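Local structure of hydrolase, isochorismatase family (Pseudomonas putida, 4L07) at residues Arg50-Phe63 with Ser196-Gly208. The protein probably hydrolyses the amide of maleamate to maleate and ammonia, as an amidase of the isochorismatase family. Numbering follows the deposited sequence.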
ATOM      1  N   ARG A  50      27.327  15.027  -7.435  1.00 26.62           N
ATOM      2  CA  ARG A  50      26.547  15.942  -6.601  1.00 26.40           C
ATOM      3  C   ARG A  50      25.802  15.156  -5.517  1.00 25.32           C
ATOM      4  O   ARG A  50      25.769  15.563  -4.354  1.00 24.54           O
ATOM      5  CB  ARG A  50      25.549  16.767  -7.437  1.00 28.34           C
ATOM      6  CG  ARG A  50      26.149  17.679  -8.504  1.00 30.89           C
ATOM      7  CD  ARG A  50      26.910  18.865  -7.918  1.00 32.96           C
ATOM      8  NE  ARG A  50      28.263  18.492  -7.510  1.00 35.39           N
ATOM      9  CZ  ARG A  50      29.268  18.240  -8.349  1.00 37.46           C
ATOM     10  NH1 ARG A  50      29.089  18.307  -9.665  1.00 39.29           N
ATOM     11  NH2 ARG A  50      30.459  17.907  -7.869  1.00 37.41           N
ATOM     12  N   THR A  51      25.219  14.025  -5.910  1.00 24.57           N
ATOM     13  CA  THR A  51      24.492  13.162  -4.976  1.00 24.27           C
ATOM     14  C   THR A  51      25.444  12.636  -3.895  1.00 23.99           C
ATOM     15  O   THR A  51      25.094  12.623  -2.714  1.00 23.52           O
ATOM     16  CB  THR A  51      23.779  12.008  -5.712  1.00 24.52           C
ATOM     17  OG1 THR A  51      22.866  12.555  -6.679  1.00 25.13           O
ATOM     18  CG2 THR A  51      23.010  11.115  -4.733  1.00 24.88           C
ATOM     19  N   LYS A  52      26.655  12.244  -4.295  1.00 24.35           N
ATOM     20  CA  LYS A  52      27.654  11.751  -3.332  1.00 25.37           C
ATOM     21  C   LYS A  52      27.940  12.786  -2.240  1.00 26.60           C
ATOM     22  O   LYS A  52      28.041  12.442  -1.063  1.00 26.91           O
ATOM     23  CB  LYS A  52      28.953  11.337  -4.035  1.00 25.57           C
ATOM     24  CG  LYS A  52      30.006  10.756  -3.093  1.00 26.17           C
ATOM     25  CD  LYS A  52      31.230  10.264  -3.851  1.00 26.50           C
ATOM     26  CE  LYS A  52      32.309   9.731  -2.909  1.00 26.81           C
ATOM     27  NZ  LYS A  52      32.788  10.753  -1.931  1.00 28.07           N
ATOM     28  N   GLU A  53      28.054  14.053  -2.635  1.00 27.38           N
ATOM     29  CA  GLU A  53      28.285  15.145  -1.686  1.00 27.85           C
ATOM     30  C   GLU A  53      27.142  15.266  -0.675  1.00 26.77           C
ATOM     31  O   GLU A  53      27.377  15.387   0.529  1.00 26.20           O
ATOM     32  CB  GLU A  53      28.493  16.470  -2.428  1.00 30.88           C
ATOM     33  CG  GLU A  53      29.707  16.479  -3.342  1.00 34.28           C
ATOM     34  CD  GLU A  53      29.938  17.819  -4.022  1.00 37.34           C
ATOM     35  OE1 GLU A  53      28.963  18.431  -4.518  1.00 38.83           O
ATOM     36  OE2 GLU A  53      31.108  18.255  -4.069  1.00 40.36           O
ATOM     37  N   ILE A  54      25.910  15.216  -1.174  1.00 25.41           N
ATOM     38  CA  ILE A  54      24.722  15.266  -0.327  1.00 24.40           C
ATOM     39  C   ILE A  54      24.677  14.086   0.651  1.00 24.17           C
ATOM     40  O   ILE A  54      24.475  14.278   1.855  1.00 24.02           O
ATOM     41  CB  ILE A  54      23.428  15.332  -1.176  1.00 23.79           C
ATOM     42  CG1 ILE A  54      23.321  16.694  -1.875  1.00 24.43           C
ATOM     43  CG2 ILE A  54      22.196  15.092  -0.313  1.00 23.76           C
ATOM     44  CD1 ILE A  54      22.140  16.815  -2.827  1.00 24.09           C
ATOM     45  N   CYS A  55      24.871  12.879   0.124  1.00 24.87           N
ATOM     46  CA  CYS A  55      24.839  11.655   0.931  1.00 24.45           C
ATOM     47  C   CYS A  55      25.954  11.634   1.979  1.00 24.83           C
ATOM     48  O   CYS A  55      25.710  11.285   3.133  1.00 23.13           O
ATOM     49  CB  CYS A  55      24.920  10.416   0.043  1.00 24.40           C
ATOM     50  SG  CYS A  55      23.437  10.115  -0.951  1.00 24.65           S
ATOM     51  N   ASP A  56      27.166  12.027   1.580  1.00 25.25           N
ATOM     52  CA  ASP A  56      28.289  12.104   2.528  1.00 25.85           C
ATOM     53  C   ASP A  56      27.999  13.028   3.708  1.00 25.93           C
ATOM     54  O   ASP A  56      28.301  12.685   4.854  1.00 26.51           O
ATOM     55  CB  ASP A  56      29.595  12.514   1.832  1.00 26.72           C
ATOM     56  CG  ASP A  56      30.180  11.402   0.978  1.00 27.88           C
ATOM     57  OD1 ASP A  56      29.624  10.284   0.965  1.00 28.39           O
ATOM     58  OD2 ASP A  56      31.207  11.640   0.305  1.00 29.28           O
ATOM     59  N   LEU A  57      27.405  14.191   3.429  1.00 25.83           N
ATOM     60  CA  LEU A  57      27.030  15.131   4.481  1.00 25.68           C
ATOM     61  C   LEU A  57      25.920  14.549   5.361  1.00 25.49           C
ATOM     62  O   LEU A  57      26.051  14.509   6.582  1.00 24.71           O
ATOM     63  CB  LEU A  57      26.571  16.468   3.888  1.00 26.73           C
ATOM     64  CG  LEU A  57      26.860  17.817   4.575  1.00 28.49           C
ATOM     65  CD1 LEU A  57      25.722  18.792   4.317  1.00 28.80           C
ATOM     66  CD2 LEU A  57      27.168  17.742   6.067  1.00 29.18           C
ATOM     67  N   ALA A  58      24.829  14.102   4.735  1.00 25.14           N
ATOM     68  CA  ALA A  58      23.691  13.545   5.474  1.00 24.32           C
ATOM     69  C   ALA A  58      24.098  12.378   6.371  1.00 24.63           C
ATOM     70  O   ALA A  58      23.706  12.319   7.547  1.00 24.64           O
ATOM     71  CB  ALA A  58      22.591  13.110   4.512  1.00 24.70           C
ATOM     72  N   ARG A  59      24.885  11.461   5.815  1.00 24.24           N
ATOM     73  CA  ARG A  59      25.349  10.284   6.544  1.00 25.03           C
ATOM     74  C   ARG A  59      26.152  10.686   7.781  1.00 25.36           C
ATOM     75  O   ARG A  59      25.926  10.159   8.872  1.00 26.10           O
ATOM     76  CB  ARG A  59      26.184   9.382   5.633  1.00 24.47           C
ATOM     77  CG  ARG A  59      26.269   7.933   6.091  1.00 25.06           C
ATOM     78  CD  ARG A  59      27.302   7.147   5.293  1.00 24.83           C
ATOM     79  NE  ARG A  59      26.864   6.860   3.924  1.00 25.22           N
ATOM     80  CZ  ARG A  59      27.258   7.528   2.841  1.00 25.21           C
ATOM     81  NH1 ARG A  59      28.108   8.543   2.947  1.00 25.48           N
ATOM     82  NH2 ARG A  59      26.797   7.176   1.643  1.00 24.99           N
ATOM     83  N   ALA A  60      27.078  11.623   7.598  1.00 25.90           N
ATOM     84  CA  ALA A  60      27.906  12.135   8.688  1.00 27.48           C
ATOM     85  C   ALA A  60      27.073  12.819   9.774  1.00 27.89           C
ATOM     86  O   ALA A  60      27.424  12.767  10.953  1.00 28.66           O
ATOM     87  CB  ALA A  60      28.971  13.079   8.149  1.00 27.95           C
ATOM     88  N   LEU A  61      25.967  13.441   9.368  1.00 27.76           N
ATOM     89  CA  LEU A  61      25.049  14.109  10.292  1.00 27.98           C
ATOM     90  C   LEU A  61      24.019  13.155  10.899  1.00 27.37           C
ATOM     91  O   LEU A  61      23.146  13.582  11.655  1.00 27.41           O
ATOM     92  CB  LEU A  61      24.342  15.286   9.602  1.00 27.77           C
ATOM     93  CG  LEU A  61      25.205  16.470   9.149  1.00 29.34           C
ATOM     94  CD1 LEU A  61      24.354  17.511   8.433  1.00 28.69           C
ATOM     95  CD2 LEU A  61      25.963  17.097  10.313  1.00 29.28           C
ATOM     96  N   GLU A  62      24.140  11.871  10.562  1.00 26.67           N
ATOM     97  CA  GLU A  62      23.250  10.806  11.055  1.00 27.55           C
ATOM     98  C   GLU A  62      21.788  10.945  10.615  1.00 26.73           C
ATOM     99  O   GLU A  62      20.861  10.546  11.326  1.00 26.38           O
ATOM    100  CB  GLU A  62      23.391  10.617  12.574  1.00 28.70           C
ATOM    101  CG  GLU A  62      24.797  10.188  12.974  1.00 30.74           C
ATOM    102  CD  GLU A  62      25.026  10.128  14.475  1.00 32.62           C
ATOM    103  OE1 GLU A  62      26.113   9.661  14.877  1.00 33.39           O
ATOM    104  OE2 GLU A  62      24.141  10.546  15.255  1.00 33.60           O
ATOM    105  N   PHE A  63      21.597  11.511   9.427  1.00 26.03           N
ATOM    106  CA  PHE A  63      20.291  11.514   8.773  1.00 25.00           C
ATOM    107  C   PHE A  63      20.229  10.281   7.878  1.00 24.45           C
ATOM    108  O   PHE A  63      21.247   9.899   7.285  1.00 25.13           O
ATOM    109  CB  PHE A  63      20.095  12.772   7.922  1.00 25.43           C
ATOM    110  CG  PHE A  63      20.228  14.061   8.681  1.00 25.90           C
ATOM    111  CD1 PHE A  63      19.766  14.176   9.994  1.00 26.45           C
ATOM    112  CD2 PHE A  63      20.785  15.180   8.066  1.00 26.68           C
ATOM    113  CE1 PHE A  63      19.888  15.374  10.687  1.00 26.76           C
ATOM    114  CE2 PHE A  63      20.900  16.381   8.753  1.00 27.42           C
ATOM    115  CZ  PHE A  63      20.451  16.476  10.063  1.00 26.86           C
ATOM    116  N   SER A 196      21.831  21.169  -5.489  1.00 26.48           N
ATOM    117  CA  SER A 196      22.628  20.523  -4.440  1.00 26.70           C
ATOM    118  C   SER A 196      23.263  21.518  -3.464  1.00 27.49           C
ATOM    119  O   SER A 196      23.313  21.253  -2.264  1.00 26.98           O
ATOM    120  CB  SER A 196      23.680  19.582  -5.036  1.00 26.86           C
ATOM    121  OG  SER A 196      24.552  20.254  -5.929  1.00 26.12           O
ATOM    122  N   ASP A 197      23.730  22.656  -3.981  1.00 28.20           N
ATOM    123  CA  ASP A 197      24.253  23.746  -3.146  1.00 29.81           C
ATOM    124  C   ASP A 197      23.279  24.151  -2.037  1.00 28.54           C
ATOM    125  O   ASP A 197      23.674  24.265  -0.876  1.00 28.18           O
ATOM    126  CB  ASP A 197      24.600  24.973  -4.000  1.00 32.17           C
ATOM    127  CG  ASP A 197      25.966  24.868  -4.664  1.00 35.57           C
ATOM    128  OD1 ASP A 197      26.730  23.923  -4.366  1.00 37.35           O
ATOM    129  OD2 ASP A 197      26.279  25.752  -5.490  1.00 38.51           O
ATOM    130  N   ASP A 198      22.017  24.371  -2.409  1.00 27.30           N
ATOM    131  CA  ASP A 198      20.939  24.670  -1.464  1.00 27.52           C
ATOM    132  C   ASP A 198      20.814  23.533  -0.446  1.00 26.32           C
ATOM    133  O   ASP A 198      20.843  23.776   0.758  1.00 26.59           O
ATOM    134  CB  ASP A 198      19.617  24.896  -2.226  1.00 28.24           C
ATOM    135  CG  ASP A 198      18.388  25.066  -1.309  1.00 30.14           C
ATOM    136  OD1 ASP A 198      17.283  25.279  -1.853  1.00 31.20           O
ATOM    137  OD2 ASP A 198      18.484  24.988  -0.068  1.00 32.10           O
ATOM    138  N   ILE A 199      20.688  22.300  -0.936  1.00 25.27           N
ATOM    139  CA  ILE A 199      20.524  21.135  -0.061  1.00 24.78           C
ATOM    140  C   ILE A 199      21.639  21.063   0.982  1.00 24.66           C
ATOM    141  O   ILE A 199      21.368  20.917   2.172  1.00 24.00           O
ATOM    142  CB  ILE A 199      20.434  19.811  -0.863  1.00 24.63           C
ATOM    143  CG1 ILE A 199      19.198  19.807  -1.781  1.00 25.17           C
ATOM    144  CG2 ILE A 199      20.426  18.596   0.066  1.00 25.21           C
ATOM    145  CD1 ILE A 199      17.868  20.010  -1.074  1.00 25.07           C
ATOM    146  N   LEU A 200      22.883  21.192   0.528  1.00 24.66           N
ATOM    147  CA  LEU A 200      24.046  21.077   1.415  1.00 25.82           C
ATOM    148  C   LEU A 200      24.019  22.119   2.532  1.00 26.24           C
ATOM    149  O   LEU A 200      24.211  21.781   3.697  1.00 26.84           O
ATOM    150  CB  LEU A 200      25.353  21.168   0.620  1.00 25.70           C
ATOM    151  CG  LEU A 200      25.675  20.034  -0.356  1.00 25.83           C
ATOM    152  CD1 LEU A 200      26.809  20.450  -1.285  1.00 26.51           C
ATOM    153  CD2 LEU A 200      26.001  18.727   0.364  1.00 25.81           C
ATOM    154  N   LYS A 201      23.759  23.375   2.165  1.00 27.72           N
ATOM    155  CA  LYS A 201      23.649  24.473   3.123  1.00 28.44           C
ATOM    156  C   LYS A 201      22.504  24.214   4.098  1.00 28.28           C
ATOM    157  O   LYS A 201      22.652  24.417   5.305  1.00 27.12           O
ATOM    158  CB  LYS A 201      23.450  25.801   2.378  1.00 31.01           C
ATOM    159  CG  LYS A 201      23.370  27.040   3.260  1.00 34.20           C
ATOM    160  CD  LYS A 201      23.213  28.296   2.414  1.00 36.71           C
ATOM    161  CE  LYS A 201      22.798  29.497   3.249  1.00 37.82           C
ATOM    162  NZ  LYS A 201      23.923  30.034   4.065  1.00 40.09           N
ATOM    163  N   TRP A 202      21.377  23.738   3.567  1.00 27.02           N
ATOM    164  CA  TRP A 202      20.200  23.420   4.372  1.00 26.49           C
ATOM    165  C   TRP A 202      20.443  22.317   5.378  1.00 26.79           C
ATOM    166  O   TRP A 202      20.038  22.440   6.535  1.00 26.84           O
ATOM    167  CB  TRP A 202      19.002  23.089   3.473  1.00 25.79           C
ATOM    168  CG  TRP A 202      17.803  22.610   4.254  1.00 25.40           C
ATOM    169  CD1 TRP A 202      17.017  23.340   5.139  1.00 25.78           C
ATOM    170  CD2 TRP A 202      17.230  21.255   4.267  1.00 25.08           C
ATOM    171  NE1 TRP A 202      16.029  22.557   5.676  1.00 25.22           N
ATOM    172  CE2 TRP A 202      16.099  21.299   5.197  1.00 24.90           C
ATOM    173  CE3 TRP A 202      17.529  20.057   3.621  1.00 24.92           C
ATOM    174  CZ2 TRP A 202      15.315  20.184   5.453  1.00 24.38           C
ATOM    175  CZ3 TRP A 202      16.736  18.939   3.890  1.00 24.21           C
ATOM    176  CH2 TRP A 202      15.653  19.005   4.783  1.00 23.98           C
ATOM    177  N   LEU A 203      21.117  21.241   4.963  1.00 26.59           N
ATOM    178  CA  LEU A 203      21.427  20.134   5.881  1.00 27.12           C
ATOM    179  C   LEU A 203      22.318  20.592   7.044  1.00 27.98           C
ATOM    180  O   LEU A 203      22.078  20.225   8.196  1.00 27.50           O
ATOM    181  CB  LEU A 203      22.059  18.947   5.142  1.00 26.83           C
ATOM    182  CG  LEU A 203      21.190  18.197   4.122  1.00 26.75           C
ATOM    183  CD1 LEU A 203      22.022  17.223   3.302  1.00 26.68           C
ATOM    184  CD2 LEU A 203      20.021  17.487   4.796  1.00 26.08           C
ATOM    185  N   ARG A 204      23.326  21.408   6.738  1.00 29.64           N
ATOM    186  CA  ARG A 204      24.194  21.992   7.775  1.00 30.66           C
ATOM    187  C   ARG A 204      23.390  22.849   8.744  1.00 30.87           C
ATOM    188  O   ARG A 204      23.617  22.811   9.959  1.00 31.24           O
ATOM    189  CB  ARG A 204      25.329  22.813   7.150  1.00 32.62           C
ATOM    190  CG  ARG A 204      26.341  21.969   6.399  1.00 35.07           C
ATOM    191  CD  ARG A 204      27.601  22.749   6.052  1.00 37.95           C
ATOM    192  NE  ARG A 204      28.563  21.908   5.337  1.00 40.35           N
ATOM    193  CZ  ARG A 204      29.436  21.083   5.913  1.00 42.45           C
ATOM    194  NH1 ARG A 204      29.494  20.964   7.236  1.00 44.26           N
ATOM    195  NH2 ARG A 204      30.259  20.366   5.158  1.00 43.44           N
ATOM    196  N   SER A 205      22.435  23.602   8.200  1.00 30.33           N
ATOM    197  CA  SER A 205      21.565  24.457   8.998  1.00 30.81           C
ATOM    198  C   SER A 205      20.683  23.669   9.979  1.00 31.35           C
ATOM    199  O   SER A 205      20.584  24.044  11.149  1.00 31.14           O
ATOM    200  CB  SER A 205      20.711  25.351   8.099  1.00 31.93           C
ATOM    201  OG  SER A 205      19.999  26.295   8.869  1.00 34.68           O
ATOM    202  N   VAL A 206      20.052  22.585   9.525  1.00 30.84           N
ATOM    203  CA  VAL A 206      19.217  21.790  10.446  1.00 31.24           C
ATOM    204  C   VAL A 206      20.014  21.061  11.522  1.00 31.26           C
ATOM    205  O   VAL A 206      19.549  20.933  12.653  1.00 30.34           O
ATOM    206  CB  VAL A 206      18.143  20.890   9.747  1.00 32.01           C
ATOM    207  CG1 VAL A 206      18.078  21.129   8.246  1.00 31.15           C
ATOM    208  CG2 VAL A 206      18.289  19.411  10.102  1.00 31.60           C
ATOM    209  N   ALA A 207      21.225  20.622  11.185  1.00 32.36           N
ATOM    210  CA  ALA A 207      22.121  20.017  12.174  1.00 34.63           C
ATOM    211  C   ALA A 207      22.565  21.040  13.224  1.00 36.71           C
ATOM    212  O   ALA A 207      22.683  20.709  14.404  1.00 38.11           O
ATOM    213  CB  ALA A 207      23.329  19.395  11.496  1.00 33.78           C
ATOM    214  N   GLY A 208      22.801  22.277  12.785  1.00 38.09           N
ATOM    215  CA  GLY A 208      23.230  23.363  13.672  1.00 40.14           C
ATOM    216  C   GLY A 208      22.169  23.811  14.665  1.00 41.32           C
ATOM    217  O   GLY A 208      20.973  23.575  14.473  1.00 41.92           O
TER
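Ile-54 of helix 45-60 is a knob in a hole formed by Ser-196, Ile-199, Leu-200 and Leu-203 of helix 196-207; the axes of 50-60 and 196-207 run nearly parallel, 5° apart in direction, and approach to 9.9 Å. From CB its branches divide. CG1 lies anti to the carbonyl carbon (chi1 -70°) and faces both Ile-199 CG2 and Leu-200 CD2; with chi2 trans at 175°, the extended branch carries CD1 onward to Ile-199 CG2, 3.8 Å away, and to Ser-196 CB. CG2 also meets Ile-199 CG2 and reaches Leu-203 CD1. Shortening this side chain to an alanine would probably open a gap between the helices and leave Ile-199 CG2 without its partner across the contact. One turn on, the side chains of Leu-57 and Leu-203 pass in opposing directions: Leu-57 CD1 lies 3.8 Å from Leu-203 CB and 3.4 Å from Leu-200 O, while its CD2 sits 4.0 Å above the centre of the Arg-204 guanidinium. Leu-61 rests both methyls on Ala-207 CB; after the Schellman motif at Glu-62, the Phe-63 ring returns to the partner helix, its CZ 3.6 Å from Val-206 CG2. Beside the first turn of helix 196-207, Arg-50 lays its CD against Ser-196 OG, a hydroxyl hydrogen-bonded to Asp-169, and bends so that NE makes a nearly straight, salt-bridged hydrogen bond to Glu-53 OE1 (3.1 Å), from above the carboxylate plane. The paired helices pack on one face of the parallel sheet of this alpha/beta fold, where Ile-54 also touches Ile-24 of strand 22-27 and Cys-170 of strand 163-172, and Trp-202 reaches strand 138-144 between them.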